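Local structure of serine--tRNA ligase, cytoplasmic (Candida albicans, 3QO8) at residues A[356-361]-A[413-418]; A[21-25]-A[108-114]; A[228-232]-A[278-283]. The protein joins serine to tRNA(Ser) in two steps, first activating the amino acid with ATP as Ser-AMP and then passing it to the acceptor end of the tRNA. One frame throughout, in Å; residues are numbered along the deposited sequence.

Interaction 1 (A[356-361]-A[413-418])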
loop_
_atom_site.group_PDB
_atom_site.type_symbol
_atom_site.label_atom_id
_atom_site.label_comp_id
_atom_site.label_asym_id
_atom_site.label_seq_id
_atom_site.Cartn_x
_atom_site.Cartn_y
_atom_site.Cartn_z
ATOM N N ALA A 356 0.933 -17.923 -19.275
ATOM C CA ALA A 356 0.073 -17.526 -20.379
ATOM C C ALA A 356 0.936 -17.133 -21.566
ATOM O O ALA A 356 2.072 -16.696 -21.398
ATOM C CB ALA A 356 -0.816 -16.350 -19.975
ATOM N N TRP A 357 0.383 -17.287 -22.763
ATOM C CA TRP A 357 1.103 -16.950 -23.977
ATOM C C TRP A 357 1.137 -15.445 -24.205
ATOM O O TRP A 357 0.098 -14.794 -24.240
ATOM C CB TRP A 357 0.458 -17.650 -25.178
ATOM C CG TRP A 357 1.165 -17.404 -26.495
ATOM C CD1 TRP A 357 0.700 -16.678 -27.564
ATOM C CD2 TRP A 357 2.457 -17.898 -26.878
ATOM N NE1 TRP A 357 1.633 -16.699 -28.592
ATOM C CE2 TRP A 357 2.713 -17.441 -28.191
ATOM C CE3 TRP A 357 3.418 -18.693 -26.240
ATOM C CZ2 TRP A 357 3.895 -17.746 -28.869
ATOM C CZ3 TRP A 357 4.585 -19.001 -26.918
ATOM C CH2 TRP A 357 4.813 -18.531 -28.221
ATOM N N PHE A 358 2.340 -14.900 -24.358
ATOM C CA PHE A 358 2.518 -13.509 -24.738
ATOM C C PHE A 358 2.980 -13.496 -26.205
ATOM O O PHE A 358 4.143 -13.788 -26.494
ATOM C CB PHE A 358 3.568 -12.843 -23.829
ATOM C CG PHE A 358 3.034 -12.391 -22.476
ATOM C CD1 PHE A 358 2.559 -13.312 -21.544
ATOM C CD2 PHE A 358 3.031 -11.047 -22.136
ATOM C CE1 PHE A 358 2.075 -12.892 -20.294
ATOM C CE2 PHE A 358 2.550 -10.616 -20.905
ATOM C CZ PHE A 358 2.061 -11.542 -19.974
ATOM N N PRO A 359 2.072 -13.168 -27.139
ATOM C CA PRO A 359 2.422 -13.393 -28.551
ATOM C C PRO A 359 3.489 -12.449 -29.096
ATOM O O PRO A 359 4.155 -12.830 -30.050
ATOM C CB PRO A 359 1.094 -13.205 -29.287
ATOM C CG PRO A 359 0.282 -12.301 -28.375
ATOM C CD PRO A 359 0.681 -12.701 -26.973
ATOM N N PHE A 360 3.662 -11.255 -28.527
ATOM C CA PHE A 360 4.722 -10.396 -29.024
ATOM C C PHE A 360 6.059 -10.976 -28.590
ATOM O O PHE A 360 6.985 -11.071 -29.374
ATOM C CB PHE A 360 4.621 -8.950 -28.522
ATOM C CG PHE A 360 5.807 -8.111 -28.924
ATOM C CD1 PHE A 360 5.853 -7.513 -30.171
ATOM C CD2 PHE A 360 6.900 -7.977 -28.082
ATOM C CE1 PHE A 360 6.967 -6.764 -30.565
ATOM C CE2 PHE A 360 8.015 -7.233 -28.464
ATOM C CZ PHE A 360 8.044 -6.624 -29.717
ATOM N N GLN A 361 6.139 -11.340 -27.319
ATOM C CA GLN A 361 7.334 -11.932 -26.737
ATOM C C GLN A 361 7.568 -13.285 -27.387
ATOM O O GLN A 361 8.685 -13.784 -27.438
ATOM C CB GLN A 361 7.109 -12.124 -25.231
ATOM C CG GLN A 361 6.429 -10.920 -24.533
ATOM C CD GLN A 361 7.400 -9.775 -24.282
ATOM O OE1 GLN A 361 8.563 -10.006 -23.940
ATOM N NE2 GLN A 361 6.938 -8.538 -24.472
ATOM N N CYS A 413 -0.988 -6.995 -18.887
ATOM C CA CYS A 413 0.044 -7.147 -19.923
ATOM C C CYS A 413 -0.303 -8.249 -20.930
ATOM O O CYS A 413 -0.128 -8.085 -22.135
ATOM C CB CYS A 413 1.407 -7.430 -19.295
ATOM S SG CYS A 413 2.018 -6.063 -18.284
ATOM N N CYS A 414 -0.815 -9.369 -20.439
ATOM C CA CYS A 414 -1.176 -10.484 -21.324
ATOM C C CYS A 414 -2.367 -10.133 -22.222
ATOM O O CYS A 414 -2.395 -10.448 -23.428
ATOM C CB CYS A 414 -1.511 -11.724 -20.498
ATOM S SG CYS A 414 -1.703 -13.200 -21.511
ATOM N N ILE A 415 -3.358 -9.483 -21.624
ATOM C CA ILE A 415 -4.499 -8.984 -22.371
ATOM C C ILE A 415 -4.059 -8.030 -23.477
ATOM O O ILE A 415 -4.498 -8.144 -24.626
ATOM C CB ILE A 415 -5.502 -8.272 -21.423
ATOM C CG1 ILE A 415 -6.204 -9.325 -20.544
ATOM C CG2 ILE A 415 -6.512 -7.447 -22.234
ATOM C CD1 ILE A 415 -6.995 -8.761 -19.396
ATOM N N LEU A 416 -3.210 -7.075 -23.125
ATOM C CA LEU A 416 -2.742 -6.096 -24.107
ATOM C C LEU A 416 -2.147 -6.780 -25.335
ATOM O O LEU A 416 -2.453 -6.405 -26.473
ATOM C CB LEU A 416 -1.710 -5.161 -23.492
ATOM C CG LEU A 416 -2.240 -4.247 -22.370
ATOM C CD1 LEU A 416 -1.117 -3.459 -21.737
ATOM C CD2 LEU A 416 -3.313 -3.306 -22.887
ATOM N N GLU A 417 -1.283 -7.770 -25.134
ATOM C CA GLU A 417 -0.643 -8.368 -26.310
ATOM C C GLU A 417 -1.639 -9.202 -27.107
ATOM O O GLU A 417 -1.573 -9.246 -28.332
ATOM C CB GLU A 417 0.618 -9.169 -25.952
ATOM C CG GLU A 417 1.715 -8.299 -25.340
ATOM C CD GLU A 417 3.086 -8.956 -25.338
ATOM O OE1 GLU A 417 3.217 -10.105 -25.814
ATOM O OE2 GLU A 417 4.039 -8.304 -24.867
ATOM N N ASN A 418 -2.590 -9.827 -26.417
ATOM C CA ASN A 418 -3.541 -10.716 -27.094
ATOM C C ASN A 418 -4.817 -10.052 -27.635
ATOM O O ASN A 418 -5.566 -10.666 -28.385
ATOM C CB ASN A 418 -3.905 -11.898 -26.187
ATOM C CG ASN A 418 -2.812 -12.954 -26.150
ATOM O OD1 ASN A 418 -2.542 -13.602 -27.160
ATOM N ND2 ASN A 418 -2.180 -13.135 -24.981
#

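Interaction 2 (A[21-25]-A[108-114])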
loop_
_atom_site.group_PDB
_atom_site.type_symbol
_atom_site.label_atom_id
_atom_site.label_comp_id
_atom_site.label_asym_id
_atom_site.label_seq_id
_atom_site.Cartn_x
_atom_site.Cartn_y
_atom_site.Cartn_z
ATOM N N SER A 21 14.080 -35.531 0.446
ATOM C CA SER A 21 13.403 -34.308 0.048
ATOM C C SER A 21 14.414 -33.179 -0.042
ATOM O O SER A 21 14.426 -32.430 -1.020
ATOM C CB SER A 21 12.299 -33.937 1.048
ATOM O OG SER A 21 11.648 -32.743 0.654
ATOM N N GLN A 22 15.263 -33.057 0.977
ATOM C CA GLN A 22 16.304 -32.025 0.984
ATOM C C GLN A 22 17.167 -32.106 -0.274
ATOM O O GLN A 22 17.535 -31.090 -0.868
ATOM C CB GLN A 22 17.177 -32.150 2.232
ATOM C CG GLN A 22 16.474 -31.680 3.525
ATOM C CD GLN A 22 16.074 -30.221 3.465
ATOM O OE1 GLN A 22 14.935 -29.889 3.141
ATOM N NE2 GLN A 22 17.015 -29.339 3.765
ATOM N N LYS A 23 17.484 -33.332 -0.666
ATOM C CA LYS A 23 18.310 -33.579 -1.839
ATOM C C LYS A 23 17.603 -33.091 -3.096
ATOM O O LYS A 23 18.196 -32.389 -3.917
ATOM C CB LYS A 23 18.623 -35.070 -1.943
ATOM C CG LYS A 23 19.931 -35.403 -2.638
ATOM C CD LYS A 23 20.364 -36.810 -2.255
ATOM C CE LYS A 23 20.251 -37.000 -0.740
ATOM N NZ LYS A 23 20.557 -38.386 -0.284
ATOM N N LYS A 24 16.330 -33.454 -3.238
ATOM C CA LYS A 24 15.515 -32.978 -4.360
ATOM C C LYS A 24 15.463 -31.458 -4.421
ATOM O O LYS A 24 15.433 -30.874 -5.501
ATOM C CB LYS A 24 14.092 -33.520 -4.257
ATOM C CG LYS A 24 13.987 -35.021 -4.396
ATOM C CD LYS A 24 12.541 -35.435 -4.485
ATOM C CE LYS A 24 12.377 -36.931 -4.371
ATOM N NZ LYS A 24 10.920 -37.242 -4.258
ATOM N N ARG A 25 15.441 -30.828 -3.250
ATOM C CA ARG A 25 15.330 -29.378 -3.145
ATOM C C ARG A 25 16.643 -28.696 -3.513
ATOM O O ARG A 25 16.672 -27.503 -3.812
ATOM C CB ARG A 25 14.928 -28.971 -1.715
ATOM C CG ARG A 25 13.436 -29.103 -1.412
ATOM C CD ARG A 25 13.069 -28.593 0.003
ATOM N NE ARG A 25 11.626 -28.689 0.180
ATOM C CZ ARG A 25 10.771 -27.804 -0.319
ATOM N NH1 ARG A 25 11.223 -26.745 -0.991
ATOM N NH2 ARG A 25 9.472 -27.977 -0.156
ATOM N N VAL A 108 14.522 -26.489 7.336
ATOM C CA VAL A 108 14.165 -27.621 6.488
ATOM C C VAL A 108 12.865 -27.368 5.721
ATOM O O VAL A 108 11.824 -27.073 6.314
ATOM C CB VAL A 108 14.032 -28.920 7.307
ATOM C CG1 VAL A 108 13.664 -30.097 6.399
ATOM C CG2 VAL A 108 15.327 -29.204 8.066
ATOM N N GLY A 109 12.934 -27.487 4.400
ATOM C CA GLY A 109 11.765 -27.321 3.557
ATOM C C GLY A 109 10.748 -28.430 3.737
ATOM O O GLY A 109 11.059 -29.504 4.247
ATOM N N ASN A 110 9.515 -28.154 3.332
ATOM C CA ASN A 110 8.442 -29.134 3.392
ATOM C C ASN A 110 8.812 -30.371 2.551
ATOM O O ASN A 110 9.618 -30.280 1.615
ATOM C CB ASN A 110 7.156 -28.494 2.861
ATOM C CG ASN A 110 5.912 -29.201 3.344
ATOM O OD1 ASN A 110 5.992 -30.197 4.051
ATOM N ND2 ASN A 110 4.748 -28.669 2.982
ATOM N N ILE A 111 8.234 -31.523 2.882
ATOM C CA ILE A 111 8.504 -32.747 2.121
ATOM C C ILE A 111 7.970 -32.631 0.706
ATOM O O ILE A 111 6.764 -32.484 0.497
ATOM C CB ILE A 111 7.854 -33.984 2.758
ATOM C CG1 ILE A 111 8.300 -34.137 4.213
ATOM C CG2 ILE A 111 8.175 -35.244 1.936
ATOM C CD1 ILE A 111 9.764 -33.951 4.393
ATOM N N VAL A 112 8.867 -32.700 -0.268
ATOM C CA VAL A 112 8.458 -32.654 -1.662
ATOM C C VAL A 112 7.614 -33.867 -2.040
ATOM O O VAL A 112 8.014 -35.012 -1.841
ATOM C CB VAL A 112 9.661 -32.564 -2.610
ATOM C CG1 VAL A 112 9.171 -32.542 -4.041
ATOM C CG2 VAL A 112 10.475 -31.320 -2.289
ATOM N N HIS A 113 6.441 -33.590 -2.591
ATOM C CA HIS A 113 5.509 -34.630 -2.973
ATOM C C HIS A 113 6.143 -35.545 -4.020
ATOM O O HIS A 113 6.836 -35.089 -4.933
ATOM C CB HIS A 113 4.223 -34.001 -3.497
ATOM C CG HIS A 113 3.104 -34.976 -3.677
ATOM N ND1 HIS A 113 2.727 -35.454 -4.913
ATOM C CD2 HIS A 113 2.285 -35.570 -2.778
ATOM C CE1 HIS A 113 1.717 -36.292 -4.770
ATOM N NE2 HIS A 113 1.427 -36.379 -3.485
ATOM N N GLU A 114 5.917 -36.844 -3.864
ATOM C CA GLU A 114 6.520 -37.846 -4.747
ATOM C C GLU A 114 6.253 -37.641 -6.231
ATOM O O GLU A 114 6.994 -38.146 -7.074
ATOM C CB GLU A 114 6.068 -39.248 -4.336
ATOM C CG GLU A 114 6.703 -39.734 -3.047
ATOM C CD GLU A 114 8.201 -39.949 -3.184
ATOM O OE1 GLU A 114 8.712 -39.877 -4.325
ATOM O OE2 GLU A 114 8.868 -40.194 -2.152
HETATM O O HOH W 1 12.510 -31.064 2.522
HETATM O O HOH W 2 15.452 -26.972 3.196
HETATM O O HOH W 3 9.377 -35.888 -5.999
HETATM O O HOH W 4 10.495 -35.925 -1.674
#

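Interaction 3 (A[228-232]-A[278-283]). With SSA (5'-O-(N-(L-seryl)-sulfamoyl)adenosine), chain B.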
loop_
_atom_site.group_PDB
_atom_site.type_symbol
_atom_site.label_atom_id
_atom_site.label_comp_id
_atom_site.label_asym_id
_atom_site.label_seq_id
_atom_site.Cartn_x
_atom_site.Cartn_y
_atom_site.Cartn_z
ATOM N N ASP A 228 15.147 -11.065 3.121
ATOM C CA ASP A 228 16.406 -10.564 2.567
ATOM C C ASP A 228 16.266 -9.734 1.287
ATOM O O ASP A 228 16.843 -8.658 1.175
ATOM C CB ASP A 228 17.386 -11.720 2.330
ATOM C CG ASP A 228 17.933 -12.295 3.623
ATOM O OD1 ASP A 228 18.069 -11.534 4.605
ATOM O OD2 ASP A 228 18.230 -13.509 3.659
ATOM N N GLU A 229 15.513 -10.231 0.316
ATOM C CA GLU A 229 15.461 -9.548 -0.971
ATOM C C GLU A 229 14.051 -9.273 -1.473
ATOM O O GLU A 229 13.870 -8.844 -2.617
ATOM C CB GLU A 229 16.245 -10.336 -2.027
ATOM C CG GLU A 229 15.723 -11.739 -2.284
ATOM C CD GLU A 229 16.612 -12.525 -3.236
ATOM O OE1 GLU A 229 17.714 -12.034 -3.568
ATOM O OE2 GLU A 229 16.207 -13.631 -3.652
ATOM N N GLU A 230 13.050 -9.525 -0.635
ATOM C CA GLU A 230 11.672 -9.335 -1.081
ATOM C C GLU A 230 10.940 -8.222 -0.337
ATOM O O GLU A 230 10.317 -7.369 -0.972
ATOM C CB GLU A 230 10.871 -10.647 -1.018
ATOM C CG GLU A 230 9.558 -10.621 -1.811
ATOM C CD GLU A 230 8.672 -11.847 -1.557
ATOM O OE1 GLU A 230 8.602 -12.310 -0.391
ATOM O OE2 GLU A 230 8.040 -12.345 -2.522
ATOM N N LEU A 231 11.020 -8.217 0.995
ATOM C CA LEU A 231 10.091 -7.408 1.794
ATOM C C LEU A 231 10.583 -6.011 2.132
ATOM O O LEU A 231 11.722 -5.824 2.558
ATOM C CB LEU A 231 9.716 -8.129 3.089
ATOM C CG LEU A 231 9.017 -9.476 2.921
ATOM C CD1 LEU A 231 8.751 -10.086 4.285
ATOM C CD2 LEU A 231 7.721 -9.307 2.135
ATOM N N TYR A 232 9.703 -5.030 1.959
ATOM C CA TYR A 232 10.008 -3.680 2.368
ATOM C C TYR A 232 9.721 -3.588 3.847
ATOM O O TYR A 232 8.674 -4.044 4.313
ATOM C CB TYR A 232 9.093 -2.677 1.673
ATOM C CG TYR A 232 9.393 -2.424 0.219
ATOM C CD1 TYR A 232 10.312 -1.456 -0.160
ATOM C CD2 TYR A 232 8.736 -3.134 -0.770
ATOM C CE1 TYR A 232 10.579 -1.207 -1.488
ATOM C CE2 TYR A 232 8.988 -2.896 -2.106
ATOM C CZ TYR A 232 9.909 -1.929 -2.457
ATOM O OH TYR A 232 10.159 -1.690 -3.783
ATOM N N PHE A 278 3.792 -5.755 -2.444
ATOM C CA PHE A 278 5.002 -4.939 -2.573
ATOM C C PHE A 278 6.230 -5.828 -2.542
ATOM O O PHE A 278 6.389 -6.636 -1.624
ATOM C CB PHE A 278 5.044 -3.895 -1.442
ATOM C CG PHE A 278 3.802 -3.046 -1.383
ATOM C CD1 PHE A 278 3.717 -1.867 -2.107
ATOM C CD2 PHE A 278 2.698 -3.465 -0.650
ATOM C CE1 PHE A 278 2.546 -1.103 -2.083
ATOM C CE2 PHE A 278 1.538 -2.712 -0.624
ATOM C CZ PHE A 278 1.468 -1.529 -1.330
ATOM N N ARG A 279 7.091 -5.692 -3.552
ATOM C CA ARG A 279 8.267 -6.534 -3.642
ATOM C C ARG A 279 9.484 -5.732 -4.078
ATOM O O ARG A 279 9.430 -5.000 -5.054
ATOM C CB ARG A 279 8.004 -7.679 -4.616
ATOM C CG ARG A 279 6.789 -8.498 -4.237
ATOM C CD ARG A 279 6.663 -9.746 -5.089
ATOM N NE ARG A 279 5.461 -10.481 -4.722
ATOM C CZ ARG A 279 5.222 -11.746 -5.054
ATOM N NH1 ARG A 279 6.122 -12.441 -5.763
ATOM N NH2 ARG A 279 4.085 -12.320 -4.662
ATOM N N ARG A 280 10.574 -5.865 -3.332
ATOM C CA ARG A 280 11.817 -5.174 -3.660
ATOM C C ARG A 280 12.437 -5.677 -4.961
ATOM O O ARG A 280 13.140 -4.930 -5.634
ATOM C CB ARG A 280 12.814 -5.298 -2.505
ATOM C CG ARG A 280 12.347 -4.582 -1.219
ATOM C CD ARG A 280 13.458 -4.538 -0.169
ATOM N NE ARG A 280 14.703 -4.059 -0.755
ATOM C CZ ARG A 280 15.860 -4.716 -0.686
ATOM N NH1 ARG A 280 15.932 -5.871 -0.035
ATOM N NH2 ARG A 280 16.943 -4.213 -1.262
ATOM N N GLU A 281 12.157 -6.933 -5.320
ATOM C CA GLU A 281 12.747 -7.541 -6.511
ATOM C C GLU A 281 14.240 -7.244 -6.525
ATOM O O GLU A 281 14.801 -6.859 -7.552
ATOM C CB GLU A 281 12.091 -6.986 -7.773
ATOM C CG GLU A 281 10.584 -7.295 -7.859
ATOM C CD GLU A 281 10.314 -8.774 -8.124
ATOM O OE1 GLU A 281 9.327 -9.326 -7.590
ATOM O OE2 GLU A 281 11.092 -9.390 -8.876
ATOM N N ALA A 282 14.871 -7.405 -5.368
ATOM C CA ALA A 282 16.250 -6.973 -5.178
ATOM C C ALA A 282 17.242 -7.769 -6.028
ATOM O O ALA A 282 18.320 -7.273 -6.359
ATOM C CB ALA A 282 16.630 -7.032 -3.700
ATOM N N GLY A 283 16.873 -8.996 -6.386
ATOM C CA GLY A 283 17.710 -9.819 -7.242
ATOM C C GLY A 283 17.321 -9.742 -8.710
ATOM O O GLY A 283 17.838 -10.491 -9.538
HETATM N N10 SSA B . 0.667 -16.228 -2.879
HETATM C CA SSA B . 1.300 -16.859 -4.035
HETATM C CB SSA B . 0.243 -17.215 -5.080
HETATM O OG SSA B . -0.284 -16.021 -5.693
HETATM C C9 SSA B . 2.328 -15.942 -4.635
HETATM O O9 SSA B . 2.476 -14.794 -4.233
HETATM N N8 SSA B . 3.055 -16.450 -5.625
HETATM S S1 SSA B . 3.974 -15.552 -6.582
HETATM O O1S SSA B . 5.132 -15.023 -5.920
HETATM O O2S SSA B . 4.371 -16.347 -7.697
HETATM O "O5'" SSA B . 3.141 -14.385 -7.147
HETATM C "C5'" SSA B . 1.895 -14.617 -7.782
HETATM C "C4'" SSA B . 1.846 -13.837 -9.100
HETATM O "O4'" SSA B . 2.003 -12.424 -8.924
HETATM C "C3'" SSA B . 2.942 -14.211 -10.073
HETATM O "O3'" SSA B . 2.620 -15.449 -10.723
HETATM C "C2'" SSA B . 2.922 -13.006 -11.007
HETATM O "O2'" SSA B . 1.830 -13.115 -11.941
HETATM C "C1'" SSA B . 2.616 -11.840 -10.066
HETATM N N9 SSA B . 3.866 -11.164 -9.664
HETATM C C8 SSA B . 4.834 -11.657 -8.873
HETATM N N7 SSA B . 5.813 -10.733 -8.763
HETATM C C5 SSA B . 5.438 -9.662 -9.487
HETATM C C6 SSA B . 6.018 -8.433 -9.733
HETATM N N6 SSA B . 7.219 -8.151 -9.181
HETATM N N1 SSA B . 5.375 -7.540 -10.520
HETATM C C2 SSA B . 4.187 -7.839 -11.059
HETATM N N3 SSA B . 3.596 -9.018 -10.829
HETATM C C4 SSA B . 4.213 -9.943 -10.058
HETATM O O HOH W 5 11.055 -9.479 -4.403
HETATM O O HOH W 6 14.141 -7.014 1.829
HETATM O O HOH W 7 7.136 -5.913 0.897
#

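Interaction 1 (A[356-361]-A[413-418])
One face of the F358 ring rests on the backbone of the helix, where CA of C414 lies 4.0 Å from the ring centroid in a CH-pi contact displaced toward the rim. SG of the same cysteine approaches that ring obliquely and also touches CB of A356. At the ring's edge, close to its plane, sits the carboxylate of E417, turned 78° from the ring. Beside the W357 ring, near its plane, comes OD1 of N418.

E417 holds the turn that follows the strand. Its CG stands anti to the carbonyl carbon (chi1 -63°) and the chain then runs extended, which delivers both oxygens to the turn. OE1 takes the backbone N of F360 at 3.0 Å, met from above the carboxylate plane, whereas OE2 offers its syn lone pair to NE2 of Q361 at 2.9 Å, the amide nearly coplanar with the acid. OE2 also accepts from N of H154, so this buried carboxylate is gripped by three N-H groups. N418 ND2 gives a fairly straight bond of 2.9 Å to W357 O and a second back to C414 O, while P359 packs against the amide.

The pair joins the end of strand 350-358, in the mixed, mainly antiparallel sheet of the class II catalytic core, to helix 408-419. L367 of adjoining strand 363-372 packs on A356, F358 and C414, and helix 154-160 covers C413 and Q361.

Interaction 2 (A[21-25]-A[108-114])
R25 slides its guanidinium between G109 and V112, with CA of G109 over one face and CG2 of V112 over the other. Its edge grips a single carbonyl oxygen side-on: NE and NH2 each lie 2.9 Å from N110 O. NE arrives in the carbonyl plane, NH2 from above it, and the straight run of the arginine from CG to NE carries the group across. N345 O binds its NH1.

One turn earlier, S21 takes the amide of V112: its OG, anti to the helix N (chi1 180°), accepts V112 N at 2.9 Å in an almost linear bond. This is where the N-terminal tRNA-binding domain closes on itself: helix 15-25 meets the linker that leaves the long helix 74-107, the second arm of the coiled coil, and heads for the catalytic core.

Q22 bends at chi2 to bring OE1 against CG1 of V108, with a weak bond from G109 N, while its NE2 binds S28 O. A water bridges Q22 NE2 and G109 N, and another joins S21 OG to G109 O. At the outer end K24 NZ forms a weak, 3.4 Å salt bridge with OE1 of E114, and two further waters tie NZ to the carbonyls of V112 and H113.

Interaction 3 (A[228-232]-A[278-283])
R280 leaves its backbone with CG anti to the carbonyl carbon (chi1 -65°), so that CG lies over the centre of the Y232 ring, and a kink at chi3 then turns the guanidinium toward D228. R279 instead runs extended from CG to NE and reaches the bound seryl-sulfamoyl adenosine.

The CH-pi contact of R280 is nearly ideal: CG stands 3.6 Å from the Y232 ring centroid, 3° off the normal. CB of F278 packs on CD2 of the same tyrosine. Two backbone bonds also tie the segments, R280 N to E230 O at 2.8 Å and A282 N to E229 O at 3.3 Å, and a water links Y232 N with F278 O. Another water joins NH1 of R280 to L231 O, and NE of R280 makes a salt bridge to D236 of the second subunit, so the contact reaches the dimer interface.

The R279 guanidinium lies between C8 of the adenine over one face and OE2 of E230 over the other. NH1 donates to the sulfamoyl O1S at 2.8 Å, and NH2 to the seryl O9 at 3.0 Å. E281 OE1 accepts a weak bond from adenine N6, its OE2 being paired with R294.

OE1 of E230 is held by Q226, and OE2 stands 3.8 Å from R279 NH1, well out of the guanidinium plane. That long salt bridge can act only through charge, probably weakly, and leaves NH1 and NH2 to the ligand, while NE binds A245 O. The sulfamoyl group replaces the phosphate of Ser-AMP, so R279, the class II motif 2 arginine, probably meets the adenylate's phosphate likewise.

In the fold
Along the chain the contacts come in series: interaction 2 closes before interaction 3 opens, and 3 before 1. None touches another; the centres of 1 and 3 are about 26 Å apart, those of 2 and 3 about 25 Å, and those of 1 and 2 about 34 Å. Interaction 2 belongs to the N-terminal domain, at the root of the tRNA-binding arm. Interactions 1 and 3 attach to the one mixed sheet of the catalytic core, the first by burying a helix against the end of strand 350-358, the other at the end of strand 269-278 and the loop after it. Interaction 3 touches the adenylate analogue directly, whereas the C413 side chain of interaction 1 remains about 8 Å from it.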